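Local coordinates for putative type VI secretion protein (PDB 6SK0), which forms the trimeric spike at the tip of the type VI secretion system and carries and inhibits a phospholipase effector, at the interface of chains A and B. Sequence-based numbering; all coordinates share one arbitrary frame. Chains: chain A/B, Putative type VI secretion protein.

All three contacts join chains A and B along the spike, which is deposited as a trimer. Contact 1 lies about 21 Å from contact 3 and about 27 Å from contact 2, measured between the centres of their C-alpha atoms. Contacts 2 and 3 are about 8 Å apart and share A:Met626, whose backbone bonds in contact 2 and whose side chain packs in both. Strand 551-556 appears in contact 1 from chain B and in contact 3 from chain A. Each contact includes a parallel strand pairing between chains, so the subunits are interleaved along the length of the needle.

Contact 1: the interface of chains A and B. Residues chain A 530-531, 542-543; chain B 521, 548, 550-551.
B:Tyr521 has CG anti to its backbone N (chi1 -170°), and its ring meets A:His531 over one face and A:Glu542 at the edge. A:His531 takes the same first torsion (-179°). Its CB lies over the centre of the B:Tyr521 face, 3.6 Å from the ring centroid. The imidazole stands steeply to the tyrosine ring, planes 73° apart, in an edge-to-face contact, and points its ND1 edge at CZ and the hydroxyl. A:Glu542 comes in on the CE1 side, with CB in the tyrosine plane, 3.7 Å from B:Tyr521 CE1. Its extended chain then carries the carboxylate to the phenol. B:Tyr521 OH points to A:Glu542 OE1 from above the carboxylate plane, but the modelled separation is too short for its length to be trusted. A:His531 ND1 makes a weak hydrogen bond to the same hydroxyl. B:Asp550 OD2 lies 3.3 Å from A:Glu542 CB. A second-shell bond from B:Asp550 N to B:Thr548 OG1, 3.0 Å long, ties down this turn. The B:Trp551 indole presents its edge to the A:Glu542 carbonyl, with CE3 3.4 Å from O. B:Trp551 N makes a weak hydrogen bond to A:Glu542 O. A:Gly543 pairs in parallel with B:Trp551. The site joins neighbouring spike subunits through a tyrosine held at a face and an edge, and a strand pairing.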
loop_
_atom_site.group_PDB
_atom_site.type_symbol
_atom_site.label_atom_id
_atom_site.label_comp_id
_atom_site.label_asym_id
_atom_site.label_seq_id
_atom_site.Cartn_x
_atom_site.Cartn_y
_atom_site.Cartn_z
ATOM N N GLY A 530 29.451 11.036 12.196
ATOM C CA GLY A 530 29.562 11.751 13.455
ATOM C C GLY A 530 29.097 13.185 13.346
ATOM O O GLY A 530 27.997 13.449 12.882
ATOM N N HIS A 531 29.939 14.106 13.804
ATOM C CA HIS A 531 29.608 15.527 13.882
ATOM C C HIS A 531 29.983 16.175 12.555
ATOM O O HIS A 531 31.040 16.777 12.389
ATOM C CB HIS A 531 30.326 16.166 15.064
ATOM C CG HIS A 531 30.024 17.617 15.254
ATOM N ND1 HIS A 531 29.010 18.068 16.068
ATOM C CD2 HIS A 531 30.617 18.721 14.748
ATOM C CE1 HIS A 531 28.986 19.387 16.048
ATOM N NE2 HIS A 531 29.951 19.808 15.252
ATOM N N GLU A 542 24.183 15.424 12.217
ATOM C CA GLU A 542 24.759 14.470 13.143
ATOM C C GLU A 542 24.383 13.063 12.720
ATOM O O GLU A 542 23.222 12.783 12.418
ATOM C CB GLU A 542 24.293 14.722 14.572
ATOM C CG GLU A 542 24.552 16.127 15.064
ATOM C CD GLU A 542 23.771 16.444 16.319
ATOM O OE1 GLU A 542 24.209 16.032 17.413
ATOM O OE2 GLU A 542 22.712 17.098 16.212
ATOM N N GLY A 543 25.376 12.177 12.715
ATOM C CA GLY A 543 25.172 10.783 12.396
ATOM C C GLY A 543 25.992 10.377 11.189
ATOM O O GLY A 543 27.136 10.815 11.022
ATOM N N TYR B 521 31.317 10.040 18.139
ATOM C CA TYR B 521 30.187 10.950 18.144
ATOM C C TYR B 521 28.906 10.218 17.763
ATOM O O TYR B 521 28.915 9.311 16.930
ATOM C CB TYR B 521 30.448 12.104 17.185
ATOM C CG TYR B 521 29.439 13.203 17.302
ATOM C CD1 TYR B 521 28.263 13.166 16.573
ATOM C CD2 TYR B 521 29.651 14.273 18.149
ATOM C CE1 TYR B 521 27.335 14.156 16.682
ATOM C CE2 TYR B 521 28.724 15.271 18.268
ATOM C CZ TYR B 521 27.569 15.209 17.531
ATOM O OH TYR B 521 26.640 16.206 17.641
ATOM N N THR B 548 24.557 4.466 13.834
ATOM C CA THR B 548 24.719 5.671 14.626
ATOM C C THR B 548 23.533 5.755 15.568
ATOM O O THR B 548 22.462 5.217 15.288
ATOM C CB THR B 548 24.807 6.933 13.752
ATOM O OG1 THR B 548 24.985 8.083 14.580
ATOM C CG2 THR B 548 23.548 7.119 12.934
ATOM N N ASP B 550 22.505 8.768 16.103
ATOM C CA ASP B 550 21.947 9.960 15.485
ATOM C C ASP B 550 21.230 9.582 14.188
ATOM O O ASP B 550 20.761 8.457 14.027
ATOM C CB ASP B 550 23.046 10.999 15.276
ATOM C CG ASP B 550 23.608 11.501 16.572
ATOM O OD1 ASP B 550 22.989 11.241 17.624
ATOM O OD2 ASP B 550 24.661 12.165 16.549
ATOM N N TRP B 551 21.052 10.550 13.301
ATOM C CA TRP B 551 20.378 10.312 12.038
ATOM C C TRP B 551 21.289 9.629 11.027
ATOM O O TRP B 551 22.512 9.756 11.062
ATOM C CB TRP B 551 19.873 11.622 11.453
ATOM C CG TRP B 551 18.872 12.291 12.300
ATOM C CD1 TRP B 551 17.526 12.118 12.261
ATOM C CD2 TRP B 551 19.125 13.255 13.315
ATOM N NE1 TRP B 551 16.922 12.914 13.188
ATOM C CE2 TRP B 551 17.881 13.626 13.853
ATOM C CE3 TRP B 551 20.283 13.843 13.824
ATOM C CZ2 TRP B 551 17.761 14.558 14.877
ATOM C CZ3 TRP B 551 20.163 14.769 14.835
ATOM C CH2 TRP B 551 18.913 15.118 15.353
#

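Contact 2: the interface of chains A and B. Residues chain A 614, 618, 625-627; chain B 630, 633-635.
A:Met626 and B:Ile634 lie side by side across the apolar centre and point the same way. The methionine has CG anti to its backbone N (chi1 -159°), runs straight through chi2 and bends at chi3 (81°). This bend brings A:Met626 CE back to the isoleucine, 3.6 Å from B:Ile634 CG2. Nearer the backbone, A:Met626 CB touches the methyl of B:Ala630. B:Ala630 CB also packs against A:Gly625 CA at 3.7 Å. Two leucines of helix 608-618 close over the glycines of chain B. A:Leu614 sets CD1 3.6 Å from B:Gly633 CA. A:Leu618 brings CD1 to B:Gly635 CA at 3.6 Å, while its other branch, CD2, approaches the carbonyl of B:Gly633. The glycines have no side chains, which lets the leucine methyls come up to the main chain. Backbone bonds form the polar rim. A:Met626 N donates to B:Gly633 O at 2.8 Å, and B:Gly635 N donates to A:Met626 O at 2.7 Å. Both polar backbone atoms of A:Met626 are therefore bonded to chain B. A:Met626 pairs in parallel with B:Ile634, and A:Leu627 with B:Gly635. The site joins strand 626-629 of one subunit to strand 634-638 of the next, with a helix packed alongside.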
loop_
_atom_site.group_PDB
_atom_site.type_symbol
_atom_site.label_atom_id
_atom_site.label_comp_id
_atom_site.label_asym_id
_atom_site.label_seq_id
_atom_site.Cartn_x
_atom_site.Cartn_y
_atom_site.Cartn_z
ATOM N N LEU A 614 6.979 -14.864 4.678
ATOM C CA LEU A 614 7.694 -13.599 4.759
ATOM C C LEU A 614 8.194 -13.343 6.170
ATOM O O LEU A 614 9.301 -12.840 6.355
ATOM C CB LEU A 614 6.797 -12.455 4.296
ATOM C CG LEU A 614 7.440 -11.068 4.293
ATOM C CD1 LEU A 614 8.609 -11.036 3.324
ATOM C CD2 LEU A 614 6.422 -9.995 3.944
ATOM N N LEU A 618 12.106 -12.750 6.889
ATOM C CA LEU A 618 12.587 -11.462 7.366
ATOM C C LEU A 618 13.081 -11.525 8.799
ATOM O O LEU A 618 13.954 -10.740 9.171
ATOM C CB LEU A 618 11.491 -10.408 7.250
ATOM C CG LEU A 618 11.012 -10.043 5.846
ATOM C CD1 LEU A 618 9.972 -8.950 5.932
ATOM C CD2 LEU A 618 12.168 -9.625 4.953
ATOM N N GLY A 625 15.710 -10.956 2.234
ATOM C CA GLY A 625 14.631 -10.004 2.160
ATOM C C GLY A 625 15.103 -8.604 2.493
ATOM O O GLY A 625 16.293 -8.321 2.625
ATOM N N MET A 626 14.141 -7.716 2.628
ATOM C CA MET A 626 14.412 -6.352 3.029
ATOM C C MET A 626 13.442 -5.984 4.128
ATOM O O MET A 626 12.227 -6.124 3.967
ATOM C CB MET A 626 14.289 -5.393 1.858
ATOM C CG MET A 626 15.023 -4.100 2.068
ATOM S SD MET A 626 14.884 -3.041 0.635
ATOM C CE MET A 626 13.286 -2.372 0.987
ATOM N N LEU A 627 13.980 -5.537 5.244
ATOM C CA LEU A 627 13.187 -5.157 6.398
ATOM C C LEU A 627 13.451 -3.689 6.683
ATOM O O LEU A 627 14.575 -3.306 7.017
ATOM C CB LEU A 627 13.522 -6.033 7.598
ATOM C CG LEU A 627 12.733 -5.771 8.873
ATOM C CD1 LEU A 627 11.239 -5.833 8.613
ATOM C CD2 LEU A 627 13.146 -6.774 9.920
ATOM N N ALA B 630 14.080 -6.862 -3.113
ATOM C CA ALA B 630 14.630 -7.968 -2.390
ATOM C C ALA B 630 14.043 -9.209 -3.047
ATOM O O ALA B 630 12.847 -9.233 -3.355
ATOM C CB ALA B 630 14.308 -7.939 -0.895
ATOM N N GLY B 633 11.316 -10.885 -0.401
ATOM C CA GLY B 633 10.231 -10.189 0.245
ATOM C C GLY B 633 10.687 -8.927 0.945
ATOM O O GLY B 633 11.825 -8.814 1.411
ATOM N N ILE B 634 9.782 -7.968 1.036
ATOM C CA ILE B 634 10.070 -6.681 1.642
ATOM C C ILE B 634 9.059 -6.431 2.744
ATOM O O ILE B 634 7.848 -6.536 2.523
ATOM C CB ILE B 634 10.048 -5.546 0.605
ATOM C CG1 ILE B 634 11.115 -5.789 -0.465
ATOM C CG2 ILE B 634 10.246 -4.215 1.293
ATOM C CD1 ILE B 634 11.207 -4.716 -1.515
ATOM N N GLY B 635 9.557 -6.117 3.926
ATOM C CA GLY B 635 8.714 -5.718 5.022
ATOM C C GLY B 635 8.977 -4.293 5.446
ATOM O O GLY B 635 10.106 -3.924 5.773
#

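Contact 3: the interface of chains A and B. Residues chain A 554, 560, 562, 626, 628; chain B 562-564, 628.
B:Ser563 N donates a hydrogen bond to A:Ile554 O at 2.8 Å, with 159° at the hydrogen. This bond belongs to the parallel pairing of A:Ile554 with B:Ile562, whose side chains run alongside each other and point the same way. A:Ile554 CD1 rests near B:Ile562 CG1. The two branches of B:Ile562 then do different work. Its CG1 is anti to the carbonyl carbon (chi1 -60°), and the extended arm ends at CD1. B:Ile562 CD1 meets A:Ile562 CD1 tip to tip, 3.9 Å away. B:Ile562 CG2 meets A:Ile560 CG2 at 3.9 Å and A:Met626 SD at 3.7 Å. The methionine crosses B:Ile562 at about a right angle. It also crosses B:Leu628 in this way, and A:Met626 CE presses on the leucine stem, 3.5 Å from B:Leu628 CB. That carbon pair is tight. CE also touches B:Leu628 CD1, which continues to the matching A:Leu628 CD1 at 3.8 Å. At the other margin, A:Ile560 bends its CD1 against the carbonyl of B:Ser563, 3.4 Å from O. The two Ile562 side chains thus meet tip to tip and the two Leu628 side chains touch through CD1 at a slant, as expected for side chains directed to the inside of a trimer. The site lies where strands 551-556, 559-563 and 626-629 come together, and its methyls form part of the apolar core of the beta-stranded needle.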
loop_
_atom_site.group_PDB
_atom_site.type_symbol
_atom_site.label_atom_id
_atom_site.label_comp_id
_atom_site.label_asym_id
_atom_site.label_seq_id
_atom_site.Cartn_x
_atom_site.Cartn_y
_atom_site.Cartn_z
ATOM N N ILE A 554 22.952 0.236 -2.540
ATOM C CA ILE A 554 23.116 -0.497 -1.300
ATOM C C ILE A 554 22.695 -1.924 -1.592
ATOM O O ILE A 554 21.516 -2.199 -1.840
ATOM C CB ILE A 554 22.304 0.120 -0.159
ATOM C CG1 ILE A 554 22.838 1.520 0.141
ATOM C CG2 ILE A 554 22.360 -0.752 1.069
ATOM C CD1 ILE A 554 21.904 2.362 0.907
ATOM N N ILE A 560 18.745 -6.880 3.592
ATOM C CA ILE A 560 18.919 -5.489 3.964
ATOM C C ILE A 560 18.050 -5.225 5.178
ATOM O O ILE A 560 16.834 -5.447 5.139
ATOM C CB ILE A 560 18.551 -4.539 2.814
ATOM C CG1 ILE A 560 19.254 -4.952 1.517
ATOM C CG2 ILE A 560 18.840 -3.102 3.199
ATOM C CD1 ILE A 560 20.564 -4.305 1.287
ATOM N N ILE A 562 17.145 -2.011 7.321
ATOM C CA ILE A 562 17.189 -0.568 7.497
ATOM C C ILE A 562 16.286 -0.233 8.665
ATOM O O ILE A 562 15.082 -0.514 8.636
ATOM C CB ILE A 562 16.768 0.183 6.229
ATOM C CG1 ILE A 562 17.706 -0.178 5.081
ATOM C CG2 ILE A 562 16.748 1.680 6.483
ATOM C CD1 ILE A 562 17.303 0.390 3.770
ATOM N N MET A 626 14.141 -7.716 2.628
ATOM C CA MET A 626 14.412 -6.352 3.029
ATOM C C MET A 626 13.442 -5.984 4.128
ATOM O O MET A 626 12.227 -6.124 3.967
ATOM C CB MET A 626 14.289 -5.393 1.858
ATOM C CG MET A 626 15.023 -4.100 2.068
ATOM S SD MET A 626 14.884 -3.041 0.635
ATOM C CE MET A 626 13.286 -2.372 0.987
ATOM N N LEU A 628 12.424 -2.874 6.521
ATOM C CA LEU A 628 12.456 -1.470 6.881
ATOM C C LEU A 628 11.620 -1.298 8.134
ATOM O O LEU A 628 10.424 -1.604 8.136
ATOM C CB LEU A 628 11.925 -0.593 5.754
ATOM C CG LEU A 628 12.430 -0.888 4.344
ATOM C CD1 LEU A 628 11.832 0.106 3.381
ATOM C CD2 LEU A 628 13.930 -0.832 4.288
ATOM N N ILE B 562 18.397 0.126 -3.600
ATOM C CA ILE B 562 18.587 -0.693 -2.413
ATOM C C ILE B 562 18.116 -2.091 -2.754
ATOM O O ILE B 562 16.949 -2.299 -3.101
ATOM C CB ILE B 562 17.844 -0.132 -1.197
ATOM C CG1 ILE B 562 18.353 1.272 -0.885
ATOM C CG2 ILE B 562 18.002 -1.060 -0.006
ATOM C CD1 ILE B 562 17.599 1.961 0.193
ATOM N N SER B 563 19.023 -3.044 -2.664
ATOM C CA SER B 563 18.808 -4.342 -3.265
ATOM C C SER B 563 19.382 -5.428 -2.379
ATOM O O SER B 563 20.518 -5.327 -1.919
ATOM C CB SER B 563 19.442 -4.389 -4.654
ATOM O OG SER B 563 19.646 -5.710 -5.087
ATOM N N ALA B 564 18.587 -6.463 -2.143
ATOM C CA ALA B 564 19.073 -7.688 -1.532
ATOM C C ALA B 564 19.485 -8.720 -2.574
ATOM O O ALA B 564 19.408 -9.920 -2.314
ATOM C CB ALA B 564 18.022 -8.264 -0.585
ATOM N N LEU B 628 13.615 -0.236 -4.425
ATOM C CA LEU B 628 13.849 -1.192 -3.360
ATOM C C LEU B 628 13.459 -2.562 -3.877
ATOM O O LEU B 628 12.306 -2.780 -4.261
ATOM C CB LEU B 628 13.053 -0.840 -2.109
ATOM C CG LEU B 628 13.075 0.617 -1.656
ATOM C CD1 LEU B 628 12.272 0.757 -0.387
ATOM C CD2 LEU B 628 14.483 1.091 -1.439
#